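Local coordinates for transposon Tn7 transposition protein TnsA (Escherichia coli, PDB 1T0F), which cuts the 5' strands at the ends of transposon Tn7 as a metal-dependent, restriction-enzyme-like endonuclease, forming the transposase together with TnsB, at residues D81-F86 / L119-D124; G125-F130 / P162-T167; S52-R57 / S72-S77. All coordinates share one frame; numbering follows the deposited sequence.

Contact 1: D81-F86 / L119-D124; sequences DIREQF and LVDCKD
L119 enters the contact through its backbone: in an antiparallel hydrogen-bonded pair with R83, its N gives to R83 O and its O takes from R83 N at 2.9 Å, the latter bond lying in the carbonyl plane. With CG anti to its own N (chi1 173°), the leucine places CD2 between two flat groups. L119 CD2 sits over the centre of the F86 ring, a CH-pi contact of 3.7 Å to the centroid, and also lies 3.3 Å from R83 NH2 against one face of the guanidinium. A branched apolar residue suits this place because one methyl packs on a face of the ring and on a face of the guanidinium at once. V120, paired with I82 without hydrogen bonds, turns to the other face of the sheet, where both touch L73 of helix 64-75; beta-branched residues fit such a strand well. D121 closes the register opposite D81, with D121 N giving to D81 O at 3.1 Å, nearly straight. Its OD2 presents the syn lone pair to R83 NH2 at 2.9 Å, a salt bridge tilted 28° from the guanidinium plane. One water joins D81 OD2 to D121 OD2, while a second accepts a hydrogen bond from R83 NE and donates to L119 O and D121 OD2. Thus D121 OD2 is gripped by three donors, and D81 OD2 also receives G29 N. The two carboxylate oxygens, D81 OD2 and D121 OD2, are only 4.3 Å apart; R83, the waters and G29 N presumably offset their repulsion, so both aspartates are probably ionised.

Contact 2: G125-F130 / P162-T167; sequences GPFEQF and PWFIFT
The backbones draw closest where F130 faces P162, their CA atoms 4.9 Å apart, with no hydrogen bond between the two segments but a CA-H...O contact of 3.3 Å from F130 CA to P162 O. Proline has no N-H to give, and here its ring does the packing instead: P162 CD rests 3.4 Å from Q129 O, and P162 CG meets F127 CD1 at 3.8 Å. F127 reaches this spot from the loop ahead of strand 129-134, its CG anti to the carbonyl carbon (chi1 -61°). F164 adopts the same kind of rotamer, and the two phenylalanines extend toward each other tip to tip, F127 CZ to F164 CZ at 4.1 Å. Their planes stand 72° apart and their centroids 5.8 Å, an edge-to-face pair in which F164 offers its edge to the face of F127. F130 approaches the edge of the F164 ring with CB alone, 4.3 Å from F164 CE2; its CG occupies the crowded position between N and the carbonyl carbon (chi1 63°), which carries the ring away toward V120 and C122 of strand 115-122. Flat rings and a proline suit this margin because they pack closely where the segments share no hydrogen bond. In the beta-alpha-beta unit, P162 and F164 both bond through the backbone to A131, and F164 also to Q133, so parallel pairing starts just past F130. W163 turns to the crossover helix 143-159, and strand 163-166, outermost within this chain, meets a neighbouring subunit through backbone hydrogen bonds from I165 and packing of F164.

Contact 3: S52-R57 / S72-S77; sequences SHKTGR and SLEWES
Hydrogen bonds to one carboxylate dominate this contact. E74, near the end of helix 64-75, has CG anti to its N (chi1 180°) and bends at chi2 (75°), bringing its head to the loop 52-57. S52 OG donates a hydrogen bond to E74 OE1 at 2.7 Å, coming from above the carboxylate plane. The other oxygen takes two consecutive backbone amides: K54 N meets the syn lone pair of E74 OE2 at 3.1 Å, and H53 N adds a weak, bent bond to E74 OE2 at 2.8 Å. A glutamate is long enough to span from helix to loop, and its two oxygens suit a turn that presents several donors. S52 OG accepts in its turn from T55 N at 3.0 Å, an ST motif, so the small serine both shapes the loop and binds the helix. Charge adds to this grip, since E74 OE2 also forms a salt bridge with K245; the buried carboxylate is therefore probably ionised. K54 and E74 reach toward each other, K54 CG passing 3.6 Å from E74 OE2 before the chain goes on to E76. After a bend at chi4, K54 NZ makes a weak bond to E76 O at 2.9 Å and another hydrogen bond to V79 O, tying it to carbonyls where the helix gives way to strand 79-87. The loop connects strands 48-51 and 58-61; on the helix, L73 faces I82, F118 and V120 of the sheet, and E76, probably an active-site residue, follows the last turn of helix 64-75.

Contact 1 is a buried strand pair, contact 2 lies at the surface beside a neighbouring chain, and contact 3 is partly buried between a helix end and a loop. Contacts 1 and 2 share one sheet: strands 115-122 and 129-134 are adjacent and bond through V120 N to F130 O and C122 N to E128 O. Contact 3 stands against that sheet, with R57 bridging to E84 and L73 touching F130. Their chemistry follows their places: paired backbones and a hydrated salt-bridge network in contact 1, aromatic and proline packing in contact 2, and a carboxylate gathering loop donors in contact 3.

Contact 1: D81-F86 / L119-D124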
loop_
_atom_site.group_PDB
_atom_site.type_symbol
_atom_site.label_atom_id
_atom_site.label_comp_id
_atom_site.label_asym_id
_atom_site.label_seq_id
_atom_site.Cartn_x
_atom_site.Cartn_y
_atom_site.Cartn_z
ATOM N N ASP A 81 -6.851 -2.610 -10.683
ATOM C CA ASP A 81 -7.493 -2.563 -9.373
ATOM C C ASP A 81 -6.456 -2.758 -8.274
ATOM O O ASP A 81 -5.432 -3.412 -8.476
ATOM C CB ASP A 81 -8.572 -3.651 -9.270
ATOM C CG ASP A 81 -9.518 -3.438 -8.085
ATOM O OD1 ASP A 81 -9.443 -2.372 -7.430
ATOM O OD2 ASP A 81 -10.353 -4.334 -7.816
ATOM N N ILE A 82 -6.724 -2.154 -7.124
ATOM C CA ILE A 82 -5.853 -2.261 -5.960
ATOM C C ILE A 82 -6.786 -2.573 -4.798
ATOM O O ILE A 82 -7.626 -1.749 -4.438
ATOM C CB ILE A 82 -5.122 -0.934 -5.662
ATOM C CG1 ILE A 82 -4.131 -0.614 -6.790
ATOM C CG2 ILE A 82 -4.378 -1.036 -4.320
ATOM C CD1 ILE A 82 -3.533 0.790 -6.697
ATOM N N ARG A 83 -6.656 -3.773 -4.243
ATOM C CA ARG A 83 -7.483 -4.186 -3.118
ATOM C C ARG A 83 -6.608 -4.337 -1.874
ATOM O O ARG A 83 -5.938 -5.347 -1.694
ATOM C CB ARG A 83 -8.200 -5.497 -3.461
ATOM C CG ARG A 83 -9.421 -5.289 -4.392
ATOM C CD ARG A 83 -10.088 -6.602 -4.812
ATOM N NE ARG A 83 -9.297 -7.366 -5.780
ATOM C CZ ARG A 83 -9.518 -8.642 -6.092
ATOM N NH1 ARG A 83 -10.502 -9.308 -5.510
ATOM N NH2 ARG A 83 -8.771 -9.251 -7.003
ATOM N N GLU A 84 -6.624 -3.312 -1.028
ATOM C CA GLU A 84 -5.809 -3.288 0.189
ATOM C C GLU A 84 -6.437 -4.065 1.338
ATOM O O GLU A 84 -7.658 -4.242 1.388
ATOM C CB GLU A 84 -5.554 -1.840 0.635
ATOM C CG GLU A 84 -6.733 -1.127 1.322
ATOM C CD GLU A 84 -7.722 -0.476 0.353
ATOM O OE1 GLU A 84 -7.739 -0.830 -0.847
ATOM O OE2 GLU A 84 -8.504 0.389 0.805
ATOM N N GLN A 85 -5.588 -4.519 2.258
ATOM C CA GLN A 85 -6.025 -5.274 3.436
ATOM C C GLN A 85 -6.958 -6.404 2.991
ATOM O O GLN A 85 -8.100 -6.515 3.458
ATOM C CB GLN A 85 -6.758 -4.348 4.419
ATOM C CG GLN A 85 -6.237 -2.910 4.539
ATOM C CD GLN A 85 -4.752 -2.801 4.883
ATOM O OE1 GLN A 85 -4.164 -3.707 5.483
ATOM N NE2 GLN A 85 -4.145 -1.670 4.515
ATOM N N PHE A 86 -6.464 -7.239 2.082
ATOM C CA PHE A 86 -7.242 -8.347 1.542
ATOM C C PHE A 86 -7.190 -9.556 2.483
ATOM O O PHE A 86 -6.123 -10.123 2.730
ATOM C CB PHE A 86 -6.708 -8.730 0.160
ATOM C CG PHE A 86 -7.576 -9.709 -0.569
ATOM C CD1 PHE A 86 -8.740 -9.284 -1.198
ATOM C CD2 PHE A 86 -7.249 -11.057 -0.603
ATOM C CE1 PHE A 86 -9.568 -10.194 -1.854
ATOM C CE2 PHE A 86 -8.072 -11.978 -1.255
ATOM C CZ PHE A 86 -9.235 -11.540 -1.883
ATOM N N LEU A 119 -3.696 -6.686 -2.981
ATOM C CA LEU A 119 -3.934 -7.706 -3.998
ATOM C C LEU A 119 -4.122 -6.815 -5.222
ATOM O O LEU A 119 -5.028 -5.982 -5.256
ATOM C CB LEU A 119 -5.201 -8.521 -3.724
ATOM C CG LEU A 119 -5.546 -9.482 -4.870
ATOM C CD1 LEU A 119 -4.412 -10.471 -5.093
ATOM C CD2 LEU A 119 -6.837 -10.232 -4.547
ATOM N N VAL A 120 -3.263 -6.987 -6.217
ATOM C CA VAL A 120 -3.282 -6.112 -7.386
ATOM C C VAL A 120 -3.653 -6.820 -8.673
ATOM O O VAL A 120 -3.198 -7.937 -8.927
ATOM C CB VAL A 120 -1.877 -5.451 -7.562
ATOM C CG1 VAL A 120 -1.897 -4.401 -8.689
ATOM C CG2 VAL A 120 -1.440 -4.808 -6.241
ATOM N N ASP A 121 -4.493 -6.157 -9.470
ATOM C CA ASP A 121 -4.918 -6.671 -10.770
ATOM C C ASP A 121 -4.379 -5.709 -11.834
ATOM O O ASP A 121 -4.500 -4.499 -11.693
ATOM C CB ASP A 121 -6.446 -6.717 -10.861
ATOM C CG ASP A 121 -7.050 -7.821 -10.011
ATOM O OD1 ASP A 121 -6.813 -9.005 -10.322
ATOM O OD2 ASP A 121 -7.756 -7.504 -9.034
ATOM N N CYS A 122 -3.787 -6.248 -12.893
ATOM C CA CYS A 122 -3.244 -5.412 -13.964
ATOM C C CYS A 122 -3.915 -5.762 -15.293
ATOM O O CYS A 122 -4.346 -6.901 -15.498
ATOM C CB CYS A 122 -1.730 -5.610 -14.076
ATOM S SG CYS A 122 -0.807 -5.170 -12.571
ATOM N N LYS A 123 -3.997 -4.780 -16.184
ATOM C CA LYS A 123 -4.632 -4.959 -17.490
ATOM C C LYS A 123 -3.797 -5.805 -18.432
ATOM O O LYS A 123 -4.330 -6.562 -19.245
ATOM C CB LYS A 123 -4.898 -3.600 -18.139
ATOM C CG LYS A 123 -5.928 -2.768 -17.404
ATOM C CD LYS A 123 -6.148 -1.421 -18.071
ATOM C CE LYS A 123 -4.883 -0.580 -18.058
ATOM N NZ LYS A 123 -5.138 0.790 -18.596
ATOM N N ASP A 124 -2.485 -5.651 -18.331
ATOM C CA ASP A 124 -1.546 -6.399 -19.156
ATOM C C ASP A 124 -0.200 -6.338 -18.461
ATOM O O ASP A 124 -0.123 -5.968 -17.292
ATOM C CB ASP A 124 -1.428 -5.781 -20.555
ATOM C CG ASP A 124 -1.151 -4.290 -20.514
ATOM O OD1 ASP A 124 -0.508 -3.828 -19.549
ATOM O OD2 ASP A 124 -1.567 -3.583 -21.455
HETATM O O HOH W 1 -10.346 -6.598 -9.077
HETATM O O HOH W 2 -7.078 -6.011 -7.037
#

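Contact 2: G125-F130 / P162-T167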
loop_
_atom_site.group_PDB
_atom_site.type_symbol
_atom_site.label_atom_id
_atom_site.label_comp_id
_atom_site.label_asym_id
_atom_site.label_seq_id
_atom_site.Cartn_x
_atom_site.Cartn_y
_atom_site.Cartn_z
ATOM N N GLY A 125 0.859 -6.685 -19.179
ATOM C CA GLY A 125 2.176 -6.647 -18.573
ATOM C C GLY A 125 2.599 -7.983 -17.985
ATOM O O GLY A 125 1.896 -8.984 -18.137
ATOM N N PRO A 126 3.746 -8.022 -17.287
ATOM C CA PRO A 126 4.304 -9.228 -16.663
ATOM C C PRO A 126 3.392 -10.032 -15.735
ATOM O O PRO A 126 3.341 -11.251 -15.841
ATOM C CB PRO A 126 5.548 -8.703 -15.942
ATOM C CG PRO A 126 5.198 -7.286 -15.645
ATOM C CD PRO A 126 4.548 -6.839 -16.930
ATOM N N PHE A 127 2.683 -9.354 -14.837
ATOM C CA PHE A 127 1.790 -10.023 -13.885
ATOM C C PHE A 127 0.359 -9.503 -13.964
ATOM O O PHE A 127 0.114 -8.328 -13.710
ATOM C CB PHE A 127 2.305 -9.816 -12.453
ATOM C CG PHE A 127 3.675 -10.379 -12.218
ATOM C CD1 PHE A 127 3.852 -11.743 -11.995
ATOM C CD2 PHE A 127 4.794 -9.555 -12.251
ATOM C CE1 PHE A 127 5.128 -12.275 -11.810
ATOM C CE2 PHE A 127 6.068 -10.075 -12.069
ATOM C CZ PHE A 127 6.237 -11.440 -11.848
ATOM N N GLU A 128 -0.586 -10.381 -14.290
ATOM C CA GLU A 128 -1.986 -9.983 -14.387
ATOM C C GLU A 128 -2.576 -9.818 -12.984
ATOM O O GLU A 128 -3.543 -9.083 -12.775
ATOM C CB GLU A 128 -2.774 -11.020 -15.188
ATOM C CG GLU A 128 -3.032 -12.345 -14.482
ATOM C CD GLU A 128 -3.580 -13.409 -15.429
ATOM O OE1 GLU A 128 -4.349 -13.047 -16.350
ATOM O OE2 GLU A 128 -3.252 -14.606 -15.248
ATOM N N GLN A 129 -1.978 -10.506 -12.022
ATOM C CA GLN A 129 -2.420 -10.408 -10.642
ATOM C C GLN A 129 -1.263 -10.792 -9.733
ATOM O O GLN A 129 -0.535 -11.743 -10.012
ATOM C CB GLN A 129 -3.600 -11.347 -10.393
ATOM C CG GLN A 129 -4.441 -10.986 -9.179
ATOM C CD GLN A 129 -5.716 -11.810 -9.089
ATOM O OE1 GLN A 129 -6.728 -11.355 -8.554
ATOM N NE2 GLN A 129 -5.669 -13.030 -9.609
ATOM N N PHE A 130 -1.070 -10.035 -8.664
ATOM C CA PHE A 130 -0.016 -10.369 -7.721
ATOM C C PHE A 130 -0.382 -9.806 -6.370
ATOM O O PHE A 130 -1.185 -8.883 -6.274
ATOM C CB PHE A 130 1.360 -9.858 -8.191
ATOM C CG PHE A 130 1.467 -8.364 -8.312
ATOM C CD1 PHE A 130 1.722 -7.573 -7.191
ATOM C CD2 PHE A 130 1.348 -7.744 -9.556
ATOM C CE1 PHE A 130 1.860 -6.191 -7.301
ATOM C CE2 PHE A 130 1.485 -6.361 -9.680
ATOM C CZ PHE A 130 1.742 -5.582 -8.547
ATOM N N PRO A 162 1.279 -14.974 -7.731
ATOM C CA PRO A 162 2.583 -14.479 -7.274
ATOM C C PRO A 162 2.446 -13.597 -6.038
ATOM O O PRO A 162 1.571 -12.730 -5.972
ATOM C CB PRO A 162 3.105 -13.691 -8.478
ATOM C CG PRO A 162 2.448 -14.376 -9.646
ATOM C CD PRO A 162 1.038 -14.603 -9.137
ATOM N N TRP A 163 3.323 -13.813 -5.067
ATOM C CA TRP A 163 3.300 -13.049 -3.821
ATOM C C TRP A 163 4.708 -12.568 -3.520
ATOM O O TRP A 163 5.669 -13.331 -3.671
ATOM C CB TRP A 163 2.810 -13.944 -2.679
ATOM C CG TRP A 163 2.875 -13.318 -1.324
ATOM C CD1 TRP A 163 1.973 -12.459 -0.770
ATOM C CD2 TRP A 163 3.876 -13.549 -0.327
ATOM N NE1 TRP A 163 2.347 -12.144 0.518
ATOM C CE2 TRP A 163 3.514 -12.801 0.812
ATOM C CE3 TRP A 163 5.048 -14.317 -0.288
ATOM C CZ2 TRP A 163 4.279 -12.802 1.982
ATOM C CZ3 TRP A 163 5.811 -14.316 0.877
ATOM C CH2 TRP A 163 5.422 -13.564 1.993
ATOM N N PHE A 164 4.822 -11.312 -3.089
ATOM C CA PHE A 164 6.107 -10.702 -2.772
ATOM C C PHE A 164 6.044 -9.886 -1.496
ATOM O O PHE A 164 4.974 -9.443 -1.068
ATOM C CB PHE A 164 6.534 -9.741 -3.888
ATOM C CG PHE A 164 6.559 -10.361 -5.242
ATOM C CD1 PHE A 164 7.682 -11.050 -5.683
ATOM C CD2 PHE A 164 5.441 -10.287 -6.070
ATOM C CE1 PHE A 164 7.694 -11.662 -6.932
ATOM C CE2 PHE A 164 5.438 -10.897 -7.323
ATOM C CZ PHE A 164 6.565 -11.586 -7.755
ATOM N N ILE A 165 7.211 -9.663 -0.912
ATOM C CA ILE A 165 7.325 -8.838 0.272
ATOM C C ILE A 165 7.993 -7.530 -0.161
ATOM O O ILE A 165 8.927 -7.541 -0.950
ATOM C CB ILE A 165 8.204 -9.508 1.340
ATOM C CG1 ILE A 165 7.507 -10.762 1.866
ATOM C CG2 ILE A 165 8.496 -8.519 2.462
ATOM C CD1 ILE A 165 8.425 -11.652 2.675
ATOM N N PHE A 166 7.486 -6.414 0.338
ATOM C CA PHE A 166 8.043 -5.095 0.039
ATOM C C PHE A 166 8.433 -4.437 1.352
ATOM O O PHE A 166 7.641 -4.423 2.292
ATOM C CB PHE A 166 6.999 -4.200 -0.646
ATOM C CG PHE A 166 7.181 -4.072 -2.130
ATOM C CD1 PHE A 166 6.707 -5.060 -2.992
ATOM C CD2 PHE A 166 7.831 -2.965 -2.665
ATOM C CE1 PHE A 166 6.882 -4.944 -4.381
ATOM C CE2 PHE A 166 8.014 -2.836 -4.039
ATOM C CZ PHE A 166 7.537 -3.829 -4.902
ATOM N N THR A 167 9.644 -3.888 1.428
ATOM C CA THR A 167 10.073 -3.203 2.649
ATOM C C THR A 167 10.440 -1.759 2.321
ATOM O O THR A 167 10.389 -1.340 1.161
ATOM C CB THR A 167 11.318 -3.865 3.300
ATOM O OG1 THR A 167 12.490 -3.522 2.555
ATOM C CG2 THR A 167 11.172 -5.384 3.343
#

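Contact 3: S52-R57 / S72-S77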
loop_
_atom_site.group_PDB
_atom_site.type_symbol
_atom_site.label_atom_id
_atom_site.label_comp_id
_atom_site.label_asym_id
_atom_site.label_seq_id
_atom_site.Cartn_x
_atom_site.Cartn_y
_atom_site.Cartn_z
ATOM N N SER A 52 -8.170 7.224 -4.882
ATOM C CA SER A 52 -7.511 6.575 -6.018
ATOM C C SER A 52 -8.264 6.862 -7.309
ATOM O O SER A 52 -9.482 6.711 -7.351
ATOM C CB SER A 52 -7.472 5.061 -5.819
ATOM O OG SER A 52 -7.329 4.386 -7.066
ATOM N N HIS A 53 -7.544 7.269 -8.355
ATOM C CA HIS A 53 -8.193 7.530 -9.640
ATOM C C HIS A 53 -8.540 6.198 -10.296
ATOM O O HIS A 53 -9.520 6.096 -11.035
ATOM C CB HIS A 53 -7.279 8.319 -10.583
ATOM C CG HIS A 53 -6.940 9.692 -10.098
ATOM N ND1 HIS A 53 -6.506 10.690 -10.944
ATOM C CD2 HIS A 53 -6.922 10.221 -8.851
ATOM C CE1 HIS A 53 -6.234 11.774 -10.241
ATOM N NE2 HIS A 53 -6.477 11.516 -8.967
ATOM N N LYS A 54 -7.739 5.172 -10.018
ATOM C CA LYS A 54 -7.972 3.855 -10.601
ATOM C C LYS A 54 -9.206 3.127 -10.088
ATOM O O LYS A 54 -9.916 2.492 -10.864
ATOM C CB LYS A 54 -6.744 2.964 -10.407
ATOM C CG LYS A 54 -5.541 3.425 -11.227
ATOM C CD LYS A 54 -4.341 2.532 -11.021
ATOM C CE LYS A 54 -3.198 2.944 -11.939
ATOM N NZ LYS A 54 -3.535 2.754 -13.383
ATOM N N THR A 55 -9.477 3.228 -8.790
ATOM C CA THR A 55 -10.621 2.527 -8.218
ATOM C C THR A 55 -11.800 3.439 -7.916
ATOM O O THR A 55 -12.928 2.969 -7.791
ATOM C CB THR A 55 -10.240 1.826 -6.901
ATOM O OG1 THR A 55 -9.957 2.820 -5.909
ATOM C CG2 THR A 55 -9.006 0.942 -7.096
ATOM N N GLY A 56 -11.536 4.733 -7.788
ATOM C CA GLY A 56 -12.595 5.670 -7.459
ATOM C C GLY A 56 -12.923 5.631 -5.971
ATOM O O GLY A 56 -13.843 6.313 -5.520
ATOM N N ARG A 57 -12.165 4.834 -5.211
ATOM C CA ARG A 57 -12.367 4.685 -3.764
ATOM C C ARG A 57 -11.361 5.457 -2.932
ATOM O O ARG A 57 -10.311 5.883 -3.427
ATOM C CB ARG A 57 -12.209 3.222 -3.320
ATOM C CG ARG A 57 -13.212 2.217 -3.842
ATOM C CD ARG A 57 -13.119 0.892 -3.049
ATOM N NE ARG A 57 -11.873 0.150 -3.269
ATOM C CZ ARG A 57 -10.855 0.088 -2.411
ATOM N NH1 ARG A 57 -10.908 0.725 -1.247
ATOM N NH2 ARG A 57 -9.775 -0.621 -2.718
ATOM N N SER A 72 3.038 4.143 -5.415
ATOM C CA SER A 72 3.811 3.529 -6.494
ATOM C C SER A 72 2.900 2.712 -7.414
ATOM O O SER A 72 3.077 2.717 -8.636
ATOM C CB SER A 72 4.916 2.629 -5.919
ATOM O OG SER A 72 5.774 3.358 -5.052
ATOM N N LEU A 73 1.931 2.001 -6.833
ATOM C CA LEU A 73 0.997 1.195 -7.625
ATOM C C LEU A 73 0.052 2.064 -8.450
ATOM O O LEU A 73 -0.198 1.781 -9.623
ATOM C CB LEU A 73 0.161 0.287 -6.714
ATOM C CG LEU A 73 0.884 -0.851 -5.988
ATOM C CD1 LEU A 73 -0.058 -1.466 -4.955
ATOM C CD2 LEU A 73 1.347 -1.902 -6.998
ATOM N N GLU A 74 -0.472 3.115 -7.824
ATOM C CA GLU A 74 -1.406 4.046 -8.470
ATOM C C GLU A 74 -0.735 4.789 -9.628
ATOM O O GLU A 74 -1.402 5.274 -10.538
ATOM C CB GLU A 74 -1.929 5.037 -7.423
ATOM C CG GLU A 74 -2.915 6.092 -7.915
ATOM C CD GLU A 74 -4.322 5.558 -8.178
ATOM O OE1 GLU A 74 -4.725 4.538 -7.569
ATOM O OE2 GLU A 74 -5.040 6.181 -8.985
ATOM N N TRP A 75 0.589 4.869 -9.591
ATOM C CA TRP A 75 1.345 5.535 -10.650
ATOM C C TRP A 75 1.427 4.676 -11.924
ATOM O O TRP A 75 1.451 5.208 -13.034
ATOM C CB TRP A 75 2.762 5.835 -10.161
ATOM C CG TRP A 75 3.658 6.426 -11.213
ATOM C CD1 TRP A 75 3.745 7.741 -11.574
ATOM C CD2 TRP A 75 4.567 5.715 -12.059
ATOM N NE1 TRP A 75 4.658 7.894 -12.594
ATOM C CE2 TRP A 75 5.176 6.665 -12.912
ATOM C CE3 TRP A 75 4.925 4.367 -12.183
ATOM C CZ2 TRP A 75 6.125 6.308 -13.875
ATOM C CZ3 TRP A 75 5.871 4.010 -13.142
ATOM C CH2 TRP A 75 6.460 4.980 -13.975
ATOM N N GLU A 76 1.483 3.354 -11.762
ATOM C CA GLU A 76 1.590 2.426 -12.897
ATOM C C GLU A 76 0.368 2.427 -13.812
ATOM O O GLU A 76 -0.745 2.159 -13.369
ATOM C CB GLU A 76 1.825 1.000 -12.390
ATOM C CG GLU A 76 3.145 0.795 -11.655
ATOM C CD GLU A 76 4.358 0.890 -12.571
ATOM O OE1 GLU A 76 4.189 0.783 -13.807
ATOM O OE2 GLU A 76 5.482 1.052 -12.049
ATOM N N SER A 77 0.577 2.694 -15.099
ATOM C CA SER A 77 -0.548 2.737 -16.030
ATOM C C SER A 77 -1.319 1.422 -16.174
ATOM O O SER A 77 -2.531 1.436 -16.361
ATOM C CB SER A 77 -0.079 3.204 -17.415
ATOM O OG SER A 77 0.753 2.241 -18.032
HETATM O O HOH W 3 -1.823 5.525 -13.525
#